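Local coordinates for putative uncharacterized protein (Mycobacterium avium subsp. paratuberculosis, PDB 3GT2), which is of unknown function but belongs to the NlpC/P60 family of cysteine peptidases, although this domain contains no cysteine, at residues Pro41-Gly46 with Asn50-Asp55; Gln14-Val19 with Ala90-Leu95. All coordinates share one frame; numbering follows the deposited sequence.

Interaction 1 (Pro41-Gly46 with Asn50-Asp55); sequences PTRGTG and NTVGFD. With SO4 (sulfate ion), chain B.
Pro-41 lies over one face of the Phe-54 ring. Its CB is 4.3 Å from the ring centroid and 17° off the ring normal, a CH-pi contact. The proline ring reaches the outer end of the phenyl with its CG and CD, and CD comes to 3.7 Å from Phe-54 CZ. Phe-54 CG stands beside its own backbone N (chi1 -80°), which brings the far end of the ring closer to Pro-41 than its start. Gln-26 also touches both side chains.

Next to this pair the backbones form a short, weakly bonded antiparallel hairpin of strands 42-43 and 52-53. Segment 50-55 then leads through Asp-55, the N-cap, into helix 56-65. Thr-42 and Gly-53 are the hydrogen-bonded pair of the hairpin. Gly-53 N gives a nearly straight bond to Thr-42 O (2.9 Å), though from above the carbonyl plane. Thr-42 N returns a more bent bond to Gly-53 O (3.1 Å). Next along, Arg-43 CA points its hydrogen at Thr-51 O (3.2 Å). That oxygen also accepts a hydrogen bond from Ser-32 OG. The CB of Thr-42 points away from the other strand, and its OG1 bonds to Arg-43 O and to Gly-36 N.

The side chains of Arg-43 and Val-52 pass each other at a slant, with Arg-43 CG 3.9 Å from Val-52 CG2. The arginine then bends at chi3 (-55°), and the edge of its guanidinium faces a sulfate, probably from the crystallisation liquor. Arg-43 NH2 bonds to sulfate O1 (2.9 Å). NE reaches O1 too, and O3 only weakly. Arg-43 N holds O3 at 2.8 Å, so backbone and side chain bind one anion together.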
loop_
_atom_site.group_PDB
_atom_site.type_symbol
_atom_site.label_atom_id
_atom_site.label_comp_id
_atom_site.label_asym_id
_atom_site.label_seq_id
_atom_site.Cartn_x
_atom_site.Cartn_y
_atom_site.Cartn_z
ATOM N N PRO A 41 -6.087 -10.804 5.301
ATOM C CA PRO A 41 -5.357 -11.776 4.485
ATOM C C PRO A 41 -6.284 -12.906 4.073
ATOM O O PRO A 41 -7.166 -13.256 4.852
ATOM C CB PRO A 41 -4.305 -12.345 5.446
ATOM C CG PRO A 41 -4.415 -11.588 6.712
ATOM C CD PRO A 41 -5.690 -10.830 6.717
ATOM N N THR A 42 -6.071 -13.466 2.887
ATOM C CA THR A 42 -6.836 -14.618 2.415
ATOM C C THR A 42 -5.961 -15.511 1.553
ATOM O O THR A 42 -4.824 -15.159 1.231
ATOM C CB THR A 42 -8.039 -14.167 1.567
ATOM O OG1 THR A 42 -7.588 -13.695 0.289
ATOM C CG2 THR A 42 -8.814 -13.055 2.268
ATOM N N ARG A 43 -6.474 -16.678 1.169
ATOM C CA ARG A 43 -5.764 -17.468 0.170
ATOM C C ARG A 43 -5.695 -16.689 -1.144
ATOM O O ARG A 43 -6.559 -15.863 -1.434
ATOM C CB ARG A 43 -6.436 -18.829 -0.040
ATOM C CG ARG A 43 -6.298 -19.742 1.154
ATOM C CD ARG A 43 -6.950 -21.087 0.892
ATOM N NE ARG A 43 -8.340 -20.930 0.490
ATOM C CZ ARG A 43 -9.105 -21.926 0.051
ATOM N NH1 ARG A 43 -8.607 -23.151 -0.043
ATOM N NH2 ARG A 43 -10.365 -21.692 -0.301
ATOM N N GLY A 44 -4.648 -16.934 -1.923
ATOM C CA GLY A 44 -4.513 -16.297 -3.216
ATOM C C GLY A 44 -4.885 -17.254 -4.328
ATOM O O GLY A 44 -5.691 -18.170 -4.133
ATOM N N THR A 45 -4.294 -17.051 -5.499
ATOM C CA THR A 45 -4.534 -17.943 -6.628
ATOM C C THR A 45 -3.221 -18.465 -7.191
ATOM O O THR A 45 -2.156 -17.890 -6.943
ATOM C CB THR A 45 -5.293 -17.229 -7.760
ATOM O OG1 THR A 45 -4.516 -16.125 -8.231
ATOM C CG2 THR A 45 -6.648 -16.722 -7.271
ATOM N N GLY A 46 -3.297 -19.552 -7.955
ATOM C CA GLY A 46 -2.110 -20.136 -8.553
ATOM C C GLY A 46 -1.090 -20.539 -7.508
ATOM O O GLY A 46 -1.361 -21.369 -6.653
ATOM N N ASN A 50 -2.824 -21.990 -1.859
ATOM C CA ASN A 50 -2.816 -22.722 -0.601
ATOM C C ASN A 50 -2.169 -21.960 0.550
ATOM O O ASN A 50 -1.858 -22.541 1.587
ATOM C CB ASN A 50 -2.116 -24.068 -0.802
ATOM C CG ASN A 50 -0.970 -23.984 -1.799
ATOM O OD1 ASN A 50 -0.638 -24.967 -2.464
ATOM N ND2 ASN A 50 -0.370 -22.798 -1.916
ATOM N N THR A 51 -1.977 -20.656 0.363
ATOM C CA THR A 51 -1.346 -19.805 1.363
ATOM C C THR A 51 -2.231 -18.618 1.731
ATOM O O THR A 51 -2.637 -17.845 0.865
ATOM C CB THR A 51 -0.011 -19.232 0.851
ATOM O OG1 THR A 51 0.879 -20.301 0.511
ATOM C CG2 THR A 51 0.639 -18.350 1.914
ATOM N N VAL A 52 -2.517 -18.469 3.019
ATOM C CA VAL A 52 -3.227 -17.297 3.499
ATOM C C VAL A 52 -2.238 -16.153 3.681
ATOM O O VAL A 52 -1.239 -16.280 4.396
ATOM C CB VAL A 52 -3.915 -17.586 4.835
ATOM C CG1 VAL A 52 -4.539 -16.320 5.404
ATOM C CG2 VAL A 52 -4.968 -18.669 4.644
ATOM N N GLY A 53 -2.506 -15.025 3.041
ATOM C CA GLY A 53 -1.606 -13.902 3.195
ATOM C C GLY A 53 -2.037 -12.691 2.399
ATOM O O GLY A 53 -3.212 -12.547 2.046
ATOM N N PHE A 54 -1.074 -11.817 2.121
ATOM C CA PHE A 54 -1.336 -10.623 1.318
ATOM C C PHE A 54 -0.421 -10.589 0.103
ATOM O O PHE A 54 0.731 -11.009 0.179
ATOM C CB PHE A 54 -1.023 -9.352 2.126
ATOM C CG PHE A 54 -2.101 -8.933 3.104
ATOM C CD1 PHE A 54 -3.330 -8.490 2.658
ATOM C CD2 PHE A 54 -1.858 -8.957 4.472
ATOM C CE1 PHE A 54 -4.304 -8.076 3.555
ATOM C CE2 PHE A 54 -2.819 -8.544 5.371
ATOM C CZ PHE A 54 -4.059 -8.108 4.906
ATOM N N ASP A 55 -0.916 -10.044 -1.003
ATOM C CA ASP A 55 -0.008 -9.437 -1.977
ATOM C C ASP A 55 -0.048 -7.927 -1.741
ATOM O O ASP A 55 -0.768 -7.465 -0.872
ATOM C CB ASP A 55 -0.326 -9.832 -3.421
ATOM C CG ASP A 55 -1.673 -9.328 -3.903
ATOM O OD1 ASP A 55 -2.390 -8.641 -3.137
ATOM O OD2 ASP A 55 -2.020 -9.634 -5.066
HETATM S S SO4 B . -10.374 -17.574 0.775
HETATM O O1 SO4 B . -10.891 -18.899 0.441
HETATM O O2 SO4 B . -11.238 -16.932 1.760
HETATM O O3 SO4 B . -9.031 -17.720 1.322
HETATM O O4 SO4 B . -10.333 -16.737 -0.418
#

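Interaction 2 (Gln14-Val19 with Ala90-Leu95); sequences QATDVV and ARKGDL
Asp-94 OD2 is gripped by two groups, and this braces the turn whose Lys-92 and Gly-93 meet Thr-16 of the helix. Arg-91 N bonds to Asp-94 OD2 at 2.8 Å and nearly straight (166°), approaching from above the carboxylate plane. Arg-138 NH2 makes a salt bridge to the same oxygen. The two donors would be expected to keep the carboxylate negatively charged. The backbone closes the turn as well, with Asp-94 N bonded to Arg-91 O (3.0 Å).

Thr-16 points its methyl at this turn. CG2 lies anti to the backbone N, while OG1 sits beside that N (chi1 -60°) and bonds back to Tyr-12 O, one helical turn earlier. The hydroxyl is therefore engaged within the helix, and the methyl makes the contact. Its nearest partner is Lys-92 O, 3.4 Å from Thr-16 CG2.

Residues 91-94 form a type II beta turn, with Gly-93 in the third place at positive phi (99°). The turn leads into strand 95-98, which pairs with strand 105-111 in the antiparallel sheet of the NlpC/P60 domain; Leu-95 is also backbone-bonded to Val-137. The Gly-Asp-Leu sequence at this point is a familiar feature of the family. Here its glycine, with Lys-92 before it, meets helix 7-24. Gly-93 presents bare backbone to the helix, and its CA lies 4.1 Å from Thr-16 CG2. Its carbonyl accepts a hydrogen bond from Tyr-64 OH of helix 56-65.

Lys-92 covers the contact at its outer border. Lys-92 CG is 3.9 Å from Thr-16 CG2, and the chain runs on extended past the helix. The ammonium ends near Asp-17 but forms no salt bridge with it: NZ and Asp-17 OD1 are 5.8 Å apart. Leu-140 also packs against Thr-16.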
loop_
_atom_site.group_PDB
_atom_site.type_symbol
_atom_site.label_atom_id
_atom_site.label_comp_id
_atom_site.label_asym_id
_atom_site.label_seq_id
_atom_site.Cartn_x
_atom_site.Cartn_y
_atom_site.Cartn_z
ATOM N N GLN A 14 -5.490 12.366 10.834
ATOM C CA GLN A 14 -6.137 11.288 11.559
ATOM C C GLN A 14 -6.283 10.052 10.686
ATOM O O GLN A 14 -6.021 8.933 11.133
ATOM C CB GLN A 14 -7.508 11.731 12.039
ATOM C CG GLN A 14 -7.554 12.173 13.472
ATOM C CD GLN A 14 -8.981 12.337 13.947
ATOM O OE1 GLN A 14 -9.631 13.337 13.649
ATOM N NE2 GLN A 14 -9.484 11.345 14.675
ATOM N N ALA A 15 -6.706 10.256 9.440
ATOM C CA ALA A 15 -6.836 9.142 8.498
ATOM C C ALA A 15 -5.486 8.480 8.258
ATOM O O ALA A 15 -5.359 7.263 8.295
ATOM C CB ALA A 15 -7.439 9.624 7.181
ATOM N N THR A 16 -4.464 9.295 8.019
ATOM C CA THR A 16 -3.131 8.776 7.760
ATOM C C THR A 16 -2.642 7.887 8.908
ATOM O O THR A 16 -2.093 6.814 8.680
ATOM C CB THR A 16 -2.141 9.928 7.500
ATOM O OG1 THR A 16 -2.592 10.677 6.365
ATOM C CG2 THR A 16 -0.759 9.388 7.228
ATOM N N ASP A 17 -2.871 8.332 10.139
ATOM C CA ASP A 17 -2.486 7.580 11.326
ATOM C C ASP A 17 -3.219 6.241 11.450
ATOM O O ASP A 17 -2.629 5.230 11.817
ATOM C CB ASP A 17 -2.736 8.418 12.581
ATOM C CG ASP A 17 -2.486 7.641 13.851
ATOM O OD1 ASP A 17 -1.309 7.543 14.257
ATOM O OD2 ASP A 17 -3.463 7.127 14.446
ATOM N N VAL A 18 -4.509 6.237 11.146
ATOM C CA VAL A 18 -5.297 5.005 11.185
ATOM C C VAL A 18 -4.792 3.985 10.167
ATOM O O VAL A 18 -4.676 2.791 10.460
ATOM C CB VAL A 18 -6.787 5.296 10.908
ATOM C CG1 VAL A 18 -7.507 4.022 10.494
ATOM C CG2 VAL A 18 -7.449 5.922 12.134
ATOM N N VAL A 19 -4.503 4.462 8.964
ATOM C CA VAL A 19 -4.083 3.594 7.875
ATOM C C VAL A 19 -2.701 2.998 8.153
ATOM O O VAL A 19 -2.472 1.813 7.936
ATOM C CB VAL A 19 -4.096 4.345 6.535
ATOM C CG1 VAL A 19 -3.497 3.477 5.454
ATOM C CG2 VAL A 19 -5.527 4.741 6.193
ATOM N N ALA A 90 6.710 13.828 -1.170
ATOM C CA ALA A 90 6.028 12.692 -0.556
ATOM C C ALA A 90 5.752 12.944 0.923
ATOM O O ALA A 90 6.559 13.556 1.619
ATOM C CB ALA A 90 6.856 11.431 -0.729
ATOM N N ARG A 91 4.601 12.476 1.391
ATOM C CA ARG A 91 4.258 12.518 2.814
ATOM C C ARG A 91 3.864 11.113 3.245
ATOM O O ARG A 91 3.429 10.308 2.419
ATOM C CB ARG A 91 3.079 13.460 3.066
ATOM C CG ARG A 91 3.411 14.948 2.916
ATOM C CD ARG A 91 2.176 15.800 3.155
ATOM N NE ARG A 91 2.436 17.223 2.945
ATOM C CZ ARG A 91 1.492 18.126 2.686
ATOM N NH1 ARG A 91 0.221 17.754 2.598
ATOM N NH2 ARG A 91 1.817 19.401 2.507
ATOM N N LYS A 92 3.987 10.812 4.534
ATOM C CA LYS A 92 3.570 9.493 5.002
ATOM C C LYS A 92 2.108 9.260 4.623
ATOM O O LYS A 92 1.291 10.180 4.672
ATOM C CB LYS A 92 3.799 9.326 6.505
ATOM C CG LYS A 92 3.023 10.266 7.380
ATOM C CD LYS A 92 3.422 10.064 8.842
ATOM C CE LYS A 92 2.653 10.994 9.768
ATOM N NZ LYS A 92 2.584 10.455 11.157
ATOM N N GLY A 93 1.795 8.040 4.200
ATOM C CA GLY A 93 0.459 7.711 3.723
ATOM C C GLY A 93 0.345 7.720 2.203
ATOM O O GLY A 93 -0.605 7.171 1.645
ATOM N N ASP A 94 1.307 8.342 1.525
ATOM C CA ASP A 94 1.316 8.346 0.067
ATOM C C ASP A 94 1.711 6.965 -0.450
ATOM O O ASP A 94 2.438 6.231 0.220
ATOM C CB ASP A 94 2.286 9.398 -0.477
ATOM C CG ASP A 94 1.784 10.822 -0.281
ATOM O OD1 ASP A 94 0.585 11.007 0.030
ATOM O OD2 ASP A 94 2.596 11.758 -0.442
ATOM N N LEU A 95 1.228 6.611 -1.640
ATOM C CA LEU A 95 1.541 5.312 -2.233
ATOM C C LEU A 95 2.714 5.417 -3.212
ATOM O O LEU A 95 2.785 6.358 -4.004
ATOM C CB LEU A 95 0.319 4.740 -2.949
ATOM C CG LEU A 95 -0.877 4.386 -2.052
ATOM C CD1 LEU A 95 -2.098 4.071 -2.903
ATOM C CD2 LEU A 95 -0.549 3.192 -1.161
#

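How the interactions relate
Interactions 1 and 2 lie on opposite sides of the chain's centre. Their centres are 25 Å apart and their nearest atoms about 10 Å, so they do not touch. Helix 56-65 relates them. Residues 50-55 of interaction 1 lead directly into its start. The segments of interaction 2 meet it farther along, where Val-19 rests on Ala-63 and Tyr-64, and Leu-95 on Met-60 and Tyr-64. In active NlpC/P60 peptidases the start of the equivalent helix carries the catalytic cysteine, which this domain lacks. Interaction 1 is therefore probably next in sequence to the position equivalent to that cysteine. The sulfate belongs to interaction 1 alone.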